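Local structure of Lmo2184 protein (Listeria monocytogenes serovar 1/2a, 5JOQ) at the interface of chains A and B. The protein serves as the substrate-binding lipoprotein of an ABC transporter at the cell membrane and probably binds haem for iron uptake. Coordinates in Å, arbitrary orientation; residue numbers count along the deposited sequence, not the author numbering. Chains: chain A/B, Lmo2184 protein.

Contact 1: the interface of chains A and B. Residues chain A 237, 240-241; chain B 99-100, 103, 173, 208, 270.
Helix 233-245 of chain A inserts into the cleft between the two lobes of chain B, probably taking the place of haem; this mixed polar and apolar contact joins two copies in the deposited assembly, and may be no more than a crystal contact. A:Lys237 carries it. Its CG stands anti to the backbone N (chi1 -176°), the chain bends at chi2 and then runs straight, so the ammonium meets B:Asp103 tip to tip. NZ of A:Lys237 donates to the carboxylate oxygen OD2 of B:Asp103 at 3.1 Å, a salt bridge entering from well above the carboxylate plane, 49° out of it. The same NZ of A:Lys237 bonds A:Asp240 OD2 at 2.8 Å, again from above the plane. The lysine thus sits between two acids whose OD2 atoms, in A:Asp240 and B:Asp103, are 4.1 Å apart, and its charge probably offsets their repulsion. Waters 1 and 3 also bridge these carboxylates, while water 2 joins NZ, A:Glu241 OE2 and the carbonyl O of B:Thr99. A:Glu241, bent at chi2, crosses B:Tyr208 obliquely, its carboxylate plane turned 54° from the ring; A:Glu241 OE1 lies 3.6 Å from B:Tyr208 CD2. The methyl CE of B:Met173 packs on one face of that ring, toward its rim, and reaches A:Glu241 CB at 4.1 Å. B:Met270 CE touches A:Glu241 OE2 and, crossing at about a right angle, A:Lys237 CG. Around the helix, chain B contributes 3-10 helix 98-100, the start of helix 101-110, the end of strand 168-173, the start of strand 208-210 and a loop.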
ATOM      1  N   LYS A 237      -7.216   8.049  -3.235  1.00 12.98           N
ATOM      2  CA  LYS A 237      -7.550   9.412  -3.612  1.00 14.76           C
ATOM      3  C   LYS A 237      -6.727   9.838  -4.817  1.00 15.84           C
ATOM      4  O   LYS A 237      -7.217  10.448  -5.714  1.00 14.82           O
ATOM      5  CB  LYS A 237      -7.362  10.388  -2.461  1.00 14.52           C
ATOM      6  CG  LYS A 237      -7.806  11.800  -2.794  1.00 17.31           C
ATOM      7  CD  LYS A 237      -9.186  11.841  -3.415  1.00 20.36           C
ATOM      8  CE  LYS A 237      -9.579  13.245  -3.845  1.00 24.41           C
ATOM      9  NZ  LYS A 237     -10.900  13.351  -4.504  1.00 23.71           N
ATOM     10  N   ASP A 240      -8.142   8.428  -7.793  1.00 12.79           N
ATOM     11  CA  ASP A 240      -9.354   9.178  -8.156  1.00 14.72           C
ATOM     12  C   ASP A 240      -8.996  10.356  -9.043  1.00 15.89           C
ATOM     13  O   ASP A 240      -9.661  10.618 -10.059  1.00 14.61           O
ATOM     14  CB  ASP A 240     -10.092   9.653  -6.894  1.00 11.99           C
ATOM     15  CG  ASP A 240     -11.267  10.609  -7.220  1.00 16.89           C
ATOM     16  OD1 ASP A 240     -12.211  10.173  -7.903  1.00 14.04           O
ATOM     17  OD2 ASP A 240     -11.182  11.801  -6.841  1.00 20.99           O
ATOM     18  N   GLU A 241      -7.956  11.117  -8.659  1.00 13.19           N
ATOM     19  CA  GLU A 241      -7.522  12.216  -9.517  1.00 14.72           C
ATOM     20  C   GLU A 241      -7.067  11.714 -10.888  1.00 13.80           C
ATOM     21  O   GLU A 241      -7.270  12.391 -11.897  1.00 17.43           O
ATOM     22  CB  GLU A 241      -6.369  13.008  -8.877  1.00 17.66           C
ATOM     23  CG  GLU A 241      -6.675  13.619  -7.548  1.00 17.10           C
ATOM     24  CD  GLU A 241      -7.673  14.772  -7.595  1.00 22.33           C
ATOM     25  OE1 GLU A 241      -7.944  15.381  -8.659  1.00 18.39           O
ATOM     26  OE2 GLU A 241      -8.169  15.087  -6.510  1.00 24.13           O
TER
ATOM     27  N   THR B  99     -10.296  19.826  -1.777  1.00 12.95           N
ATOM     28  CA  THR B  99      -9.988  18.730  -2.698  1.00 15.94           C
ATOM     29  C   THR B  99     -10.936  17.550  -2.502  1.00 14.71           C
ATOM     30  O   THR B  99     -11.180  16.787  -3.448  1.00 15.90           O
ATOM     31  CB  THR B  99      -8.510  18.327  -2.530  1.00 14.03           C
ATOM     32  OG1 THR B  99      -7.674  19.426  -2.988  1.00 11.70           O
ATOM     33  CG2 THR B  99      -8.184  17.024  -3.334  1.00 11.83           C
ATOM     34  N   LEU B 100     -11.507  17.399  -1.302  1.00 12.30           N
ATOM     35  CA  LEU B 100     -12.507  16.374  -1.031  1.00 15.56           C
ATOM     36  C   LEU B 100     -13.953  16.847  -1.187  1.00 17.55           C
ATOM     37  O   LEU B 100     -14.865  16.051  -0.981  1.00 17.44           O
ATOM     38  CB  LEU B 100     -12.314  15.821   0.392  1.00 14.55           C
ATOM     39  CG  LEU B 100     -11.396  14.591   0.448  1.00 16.51           C
ATOM     40  CD1 LEU B 100     -12.083  13.348  -0.233  1.00 18.45           C
ATOM     41  CD2 LEU B 100     -10.050  14.892  -0.207  1.00 17.06           C
ATOM     42  N   ASP B 103     -16.334  14.852  -3.529  1.00 17.61           N
ATOM     43  CA  ASP B 103     -16.645  13.568  -2.961  1.00 18.26           C
ATOM     44  C   ASP B 103     -17.597  13.563  -1.767  1.00 20.81           C
ATOM     45  O   ASP B 103     -18.463  12.728  -1.678  1.00 22.37           O
ATOM     46  CB  ASP B 103     -15.372  12.860  -2.522  1.00 23.96           C
ATOM     47  CG  ASP B 103     -14.543  12.381  -3.685  1.00 31.83           C
ATOM     48  OD1 ASP B 103     -15.038  12.440  -4.815  1.00 30.60           O
ATOM     49  OD2 ASP B 103     -13.406  11.959  -3.451  1.00 33.33           O
ATOM     50  N   MET B 173       2.810  12.643  -9.987  1.00 11.43           N
ATOM     51  CA  MET B 173       2.082  12.050  -8.877  1.00  8.54           C
ATOM     52  C   MET B 173       1.457  10.751  -9.376  1.00 14.72           C
ATOM     53  O   MET B 173       0.742  10.770 -10.374  1.00 13.56           O
ATOM     54  CB  MET B 173       0.962  13.005  -8.374  1.00  9.15           C
ATOM     55  CG  MET B 173       0.168  12.435  -7.267  1.00 12.81           C
ATOM     56  SD  MET B 173      -1.209  13.483  -6.741  1.00 14.24           S
ATOM     57  CE  MET B 173      -2.395  13.405  -8.096  1.00 10.82           C
ATOM     58  N   TYR B 208      -3.915  18.839 -11.942  1.00 10.53           N
ATOM     59  CA  TYR B 208      -3.261  17.604 -12.406  1.00 10.84           C
ATOM     60  C   TYR B 208      -3.595  17.380 -13.871  1.00 14.80           C
ATOM     61  O   TYR B 208      -4.754  17.539 -14.287  1.00 12.28           O
ATOM     62  CB  TYR B 208      -3.698  16.361 -11.586  1.00 10.04           C
ATOM     63  CG  TYR B 208      -3.550  16.589 -10.108  1.00 11.70           C
ATOM     64  CD1 TYR B 208      -2.286  16.703  -9.530  1.00 13.40           C
ATOM     65  CD2 TYR B 208      -4.669  16.712  -9.294  1.00 13.73           C
ATOM     66  CE1 TYR B 208      -2.148  16.967  -8.176  1.00 14.37           C
ATOM     67  CE2 TYR B 208      -4.539  16.982  -7.945  1.00 15.72           C
ATOM     68  CZ  TYR B 208      -3.263  17.094  -7.398  1.00 17.14           C
ATOM     69  OH  TYR B 208      -3.160  17.360  -6.058  1.00 21.17           O
ATOM     70  N   MET B 270      -0.600  15.386  -0.512  1.00 12.84           N
ATOM     71  CA  MET B 270      -1.233  15.937  -1.709  1.00 12.94           C
ATOM     72  C   MET B 270      -1.696  17.378  -1.486  1.00 12.42           C
ATOM     73  O   MET B 270      -1.737  18.164  -2.441  1.00 13.05           O
ATOM     74  CB  MET B 270      -2.430  15.077  -2.125  1.00 18.74           C
ATOM     75  CG  MET B 270      -2.658  15.069  -3.629  1.00 25.08           C
ATOM     76  SD  MET B 270      -3.922  13.850  -4.141  1.00 33.98           S
ATOM     77  CE  MET B 270      -5.367  14.880  -3.853  1.00 19.79           C
TER
HETATM   78  O   HOH W   1     -14.858  10.379  -7.021  1.00 32.12           O
HETATM   79  O   HOH W   2     -10.448  16.018  -6.054  1.00 36.75           O
HETATM   80  O   HOH W   3     -13.234  13.610  -6.800  1.00 42.46           O

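Contact 2: the interface of chains A and B. Residues chain A 232-235, 237-238; chain B 79, 173, 227-231, 265, 270.
B:Gly230, with a positive phi (83°), follows B:His229 in a polyproline-like conformation, and this bend faces the first turns of a chain A helix beginning at A:Ala233. Direct contact is by packing, with water supplying the polar links. A:Glu234, CG anti to the backbone N (chi1 -173°) and extended beyond it, lays its carboxylate beside the glycine backbone, A:Glu234 CD 3.8 Å from B:Gly230 CA. The carboxylate is nearly parallel to the B:His229 imidazole, although the side chains cross at about a right angle. A:Glu234 OE2 holds water 5, which also meets the backbone N of B:Met270, and, at 2.8 Å, water 4, shared with B:His229 ND1 and the carbonyl O of B:Glu265. That N of B:Met270 stands over one face of the imidazole, and B:Met173 SD lies at its edge, in plane. A:Met238, bent at chi3 (62°), slides past B:Met173 in the opposite direction, A:Met238 SD 3.7 Å from B:Met173 CG. A:Val235 CG1 meets B:Met231 CE at 3.8 Å. At the other flank B:Met79, bent at chi2, crosses A:Lys237 at about a right angle, B:Met79 CE 3.6 Å from A:Lys237 CB. B:Met79 and B:His229 are the probable axial haem ligands, by analogy with IsdE, so the N-terminal half of helix 233-245 lies in the presumed haem site, against the loop that follows strand 223-227 of chain B.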
ATOM      1  N   PRO A 232      -4.206   1.811   0.929  1.00 18.64           N
ATOM      2  CA  PRO A 232      -4.487   2.973   1.782  1.00 22.01           C
ATOM      3  C   PRO A 232      -5.347   3.991   1.049  1.00 19.41           C
ATOM      4  O   PRO A 232      -5.200   4.200  -0.160  1.00 14.99           O
ATOM      5  CB  PRO A 232      -3.094   3.556   2.094  1.00 18.74           C
ATOM      6  CG  PRO A 232      -2.127   2.401   1.878  1.00 19.14           C
ATOM      7  CD  PRO A 232      -2.752   1.622   0.707  1.00 16.85           C
ATOM      8  N   ALA A 233      -6.237   4.621   1.816  1.00 18.82           N
ATOM      9  CA  ALA A 233      -7.198   5.564   1.256  1.00 19.34           C
ATOM     10  C   ALA A 233      -6.487   6.729   0.579  1.00 18.76           C
ATOM     11  O   ALA A 233      -7.007   7.320  -0.379  1.00 18.14           O
ATOM     12  CB  ALA A 233      -8.104   6.080   2.374  1.00 22.00           C
ATOM     13  N   GLU A 234      -5.348   7.140   1.134  1.00 17.90           N
ATOM     14  CA  GLU A 234      -4.602   8.238   0.543  1.00 20.78           C
ATOM     15  C   GLU A 234      -4.146   7.874  -0.868  1.00 20.27           C
ATOM     16  O   GLU A 234      -4.181   8.707  -1.777  1.00 18.68           O
ATOM     17  CB  GLU A 234      -3.451   8.594   1.493  1.00 21.80           C
ATOM     18  CG  GLU A 234      -2.699   9.751   1.146  1.00 22.36           C
ATOM     19  CD  GLU A 234      -1.662  10.140   2.206  1.00 25.80           C
ATOM     20  OE1 GLU A 234      -1.374   9.381   3.177  1.00 26.44           O
ATOM     21  OE2 GLU A 234      -1.089  11.221   2.034  1.00 27.80           O
ATOM     22  N   VAL A 235      -3.782   6.603  -1.093  1.00 17.46           N
ATOM     23  CA  VAL A 235      -3.433   6.159  -2.441  1.00 14.30           C
ATOM     24  C   VAL A 235      -4.665   6.165  -3.335  1.00 16.64           C
ATOM     25  O   VAL A 235      -4.615   6.582  -4.503  1.00 17.39           O
ATOM     26  CB  VAL A 235      -2.803   4.749  -2.404  1.00 15.91           C
ATOM     27  CG1 VAL A 235      -2.675   4.220  -3.798  1.00 14.20           C
ATOM     28  CG2 VAL A 235      -1.438   4.772  -1.678  1.00 15.32           C
ATOM     29  N   LYS A 237      -7.216   8.049  -3.235  1.00 12.98           N
ATOM     30  CA  LYS A 237      -7.550   9.412  -3.612  1.00 14.76           C
ATOM     31  C   LYS A 237      -6.727   9.838  -4.817  1.00 15.84           C
ATOM     32  O   LYS A 237      -7.217  10.448  -5.714  1.00 14.82           O
ATOM     33  CB  LYS A 237      -7.362  10.388  -2.461  1.00 14.52           C
ATOM     34  CG  LYS A 237      -7.806  11.800  -2.794  1.00 17.31           C
ATOM     35  CD  LYS A 237      -9.186  11.841  -3.415  1.00 20.36           C
ATOM     36  CE  LYS A 237      -9.579  13.245  -3.845  1.00 24.41           C
ATOM     37  NZ  LYS A 237     -10.900  13.351  -4.504  1.00 23.71           N
ATOM     38  N   MET A 238      -5.463   9.471  -4.823  1.00 16.96           N
ATOM     39  CA  MET A 238      -4.566   9.779  -5.905  1.00 17.55           C
ATOM     40  C   MET A 238      -5.098   9.108  -7.181  1.00 16.62           C
ATOM     41  O   MET A 238      -5.104   9.693  -8.241  1.00 13.80           O
ATOM     42  CB  MET A 238      -3.184   9.255  -5.516  1.00 22.24           C
ATOM     43  CG  MET A 238      -2.053   9.448  -6.485  1.00 25.93           C
ATOM     44  SD  MET A 238      -0.441   9.176  -5.715  1.00 16.74           S
ATOM     45  CE  MET A 238      -0.514   7.472  -5.222  1.00 16.02           C
TER
ATOM     46  N   MET B  79     -11.017  10.374   3.932  1.00 24.31           N
ATOM     47  CA  MET B  79     -11.447  10.334   2.540  1.00 23.97           C
ATOM     48  C   MET B  79     -12.899   9.897   2.412  1.00 23.33           C
ATOM     49  O   MET B  79     -13.399   9.779   1.286  1.00 25.78           O
ATOM     50  CB  MET B  79     -10.532   9.383   1.718  1.00 24.87           C
ATOM     51  CG  MET B  79      -9.034   9.761   1.726  1.00 26.25           C
ATOM     52  SD  MET B  79      -8.773  11.378   0.961  1.00 28.86           S
ATOM     53  CE  MET B  79      -6.968  11.493   0.978  1.00 38.30           C
ATOM     54  N   MET B 173       2.810  12.643  -9.987  1.00 11.43           N
ATOM     55  CA  MET B 173       2.082  12.050  -8.877  1.00  8.54           C
ATOM     56  C   MET B 173       1.457  10.751  -9.376  1.00 14.72           C
ATOM     57  O   MET B 173       0.742  10.770 -10.374  1.00 13.56           O
ATOM     58  CB  MET B 173       0.962  13.005  -8.374  1.00  9.15           C
ATOM     59  CG  MET B 173       0.168  12.435  -7.267  1.00 12.81           C
ATOM     60  SD  MET B 173      -1.209  13.483  -6.741  1.00 14.24           S
ATOM     61  CE  MET B 173      -2.395  13.405  -8.096  1.00 10.82           C
ATOM     62  N   ALA B 227       5.756  11.730  -6.397  1.00 12.81           N
ATOM     63  CA  ALA B 227       5.012  11.554  -5.151  1.00 14.21           C
ATOM     64  C   ALA B 227       4.037  10.395  -5.329  1.00 15.55           C
ATOM     65  O   ALA B 227       3.240  10.395  -6.272  1.00 14.60           O
ATOM     66  CB  ALA B 227       4.232  12.828  -4.774  1.00 14.22           C
ATOM     67  N   ALA B 228       4.077   9.427  -4.409  1.00 12.79           N
ATOM     68  CA  ALA B 228       3.083   8.360  -4.358  1.00 14.71           C
ATOM     69  C   ALA B 228       2.443   8.441  -2.981  1.00 14.93           C
ATOM     70  O   ALA B 228       2.825   7.707  -2.074  1.00 16.15           O
ATOM     71  CB  ALA B 228       3.716   6.999  -4.621  1.00 14.33           C
ATOM     72  N   HIS B 229       1.492   9.370  -2.821  1.00 10.98           N
ATOM     73  CA  HIS B 229       0.954   9.679  -1.505  1.00 12.16           C
ATOM     74  C   HIS B 229       0.337   8.433  -0.859  1.00 15.00           C
ATOM     75  O   HIS B 229      -0.480   7.754  -1.477  1.00 12.60           O
ATOM     76  CB  HIS B 229      -0.096  10.780  -1.651  1.00 13.12           C
ATOM     77  CG  HIS B 229       0.451  12.036  -2.285  1.00 14.24           C
ATOM     78  ND1 HIS B 229       1.449  12.781  -1.705  1.00 13.45           N
ATOM     79  CD2 HIS B 229       0.136  12.670  -3.445  1.00 14.21           C
ATOM     80  CE1 HIS B 229       1.721  13.833  -2.468  1.00 12.56           C
ATOM     81  NE2 HIS B 229       0.930  13.793  -3.528  1.00 11.69           N
ATOM     82  N   GLY B 230       0.719   8.149   0.392  1.00 14.24           N
ATOM     83  CA  GLY B 230       0.215   7.002   1.128  1.00 14.71           C
ATOM     84  C   GLY B 230       0.907   5.682   0.837  1.00 16.13           C
ATOM     85  O   GLY B 230       0.607   4.692   1.503  1.00 14.73           O
ATOM     86  N   MET B 231       1.789   5.632  -0.110  1.00 13.86           N
ATOM     87  CA  MET B 231       2.317   4.334  -0.524  1.00 15.22           C
ATOM     88  C   MET B 231       3.562   3.978   0.292  1.00 14.53           C
ATOM     89  O   MET B 231       4.408   4.852   0.530  1.00 15.17           O
ATOM     90  CB  MET B 231       2.669   4.392  -2.015  1.00 18.77           C
ATOM     91  CG  MET B 231       2.975   3.085  -2.660  1.00 21.65           C
ATOM     92  SD  MET B 231       1.474   2.058  -2.862  1.00 23.48           S
ATOM     93  CE  MET B 231       0.779   2.800  -4.322  1.00 21.72           C
ATOM     94  N   GLU B 265       6.739  10.578   1.273  1.00 28.54           N
ATOM     95  CA  GLU B 265       5.292  10.610   1.341  1.00 28.93           C
ATOM     96  C   GLU B 265       4.822  11.099   2.699  1.00 26.53           C
ATOM     97  O   GLU B 265       3.784  11.718   2.838  1.00 23.96           O
ATOM     98  CB  GLU B 265       4.746   9.224   0.986  1.00 37.96           C
ATOM     99  CG  GLU B 265       3.281   9.030   1.225  1.00 38.10           C
ATOM    100  CD  GLU B 265       2.998   8.596   2.627  1.00 39.14           C
ATOM    101  OE1 GLU B 265       3.861   7.944   3.233  1.00 41.44           O
ATOM    102  OE2 GLU B 265       1.912   8.914   3.111  1.00 44.94           O
ATOM    103  N   MET B 270      -0.600  15.386  -0.512  1.00 12.84           N
ATOM    104  CA  MET B 270      -1.233  15.937  -1.709  1.00 12.94           C
ATOM    105  C   MET B 270      -1.696  17.378  -1.486  1.00 12.42           C
ATOM    106  O   MET B 270      -1.737  18.164  -2.441  1.00 13.05           O
ATOM    107  CB  MET B 270      -2.430  15.077  -2.125  1.00 18.74           C
ATOM    108  CG  MET B 270      -2.658  15.069  -3.629  1.00 25.08           C
ATOM    109  SD  MET B 270      -3.922  13.850  -4.141  1.00 33.98           S
ATOM    110  CE  MET B 270      -5.367  14.880  -3.853  1.00 19.79           C
TER
HETATM  111  O   HOH W   4       1.531  11.711   1.084  1.00 18.80           O
HETATM  112  O   HOH W   5      -1.937  13.106   0.623  1.00 20.37           O

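Contact 1 and contact 2 are neighbouring patches of the same A-B interface, the centres of their C-alpha atoms about 9 Å apart, and both use helix 233-245 of chain A. They share A:Lys237, B:Met173 and B:Met270: the lysine offers its aliphatic stem to contact 2 and its charged tip to contact 1, which adds a salt bridge to packing and water. In these patches a helix of chain A meets the cleft of chain B, and the interface as a whole is not an exact two-fold. If stable, this pairing would be expected to compete with ligand in chain B, but it may reflect crystal packing.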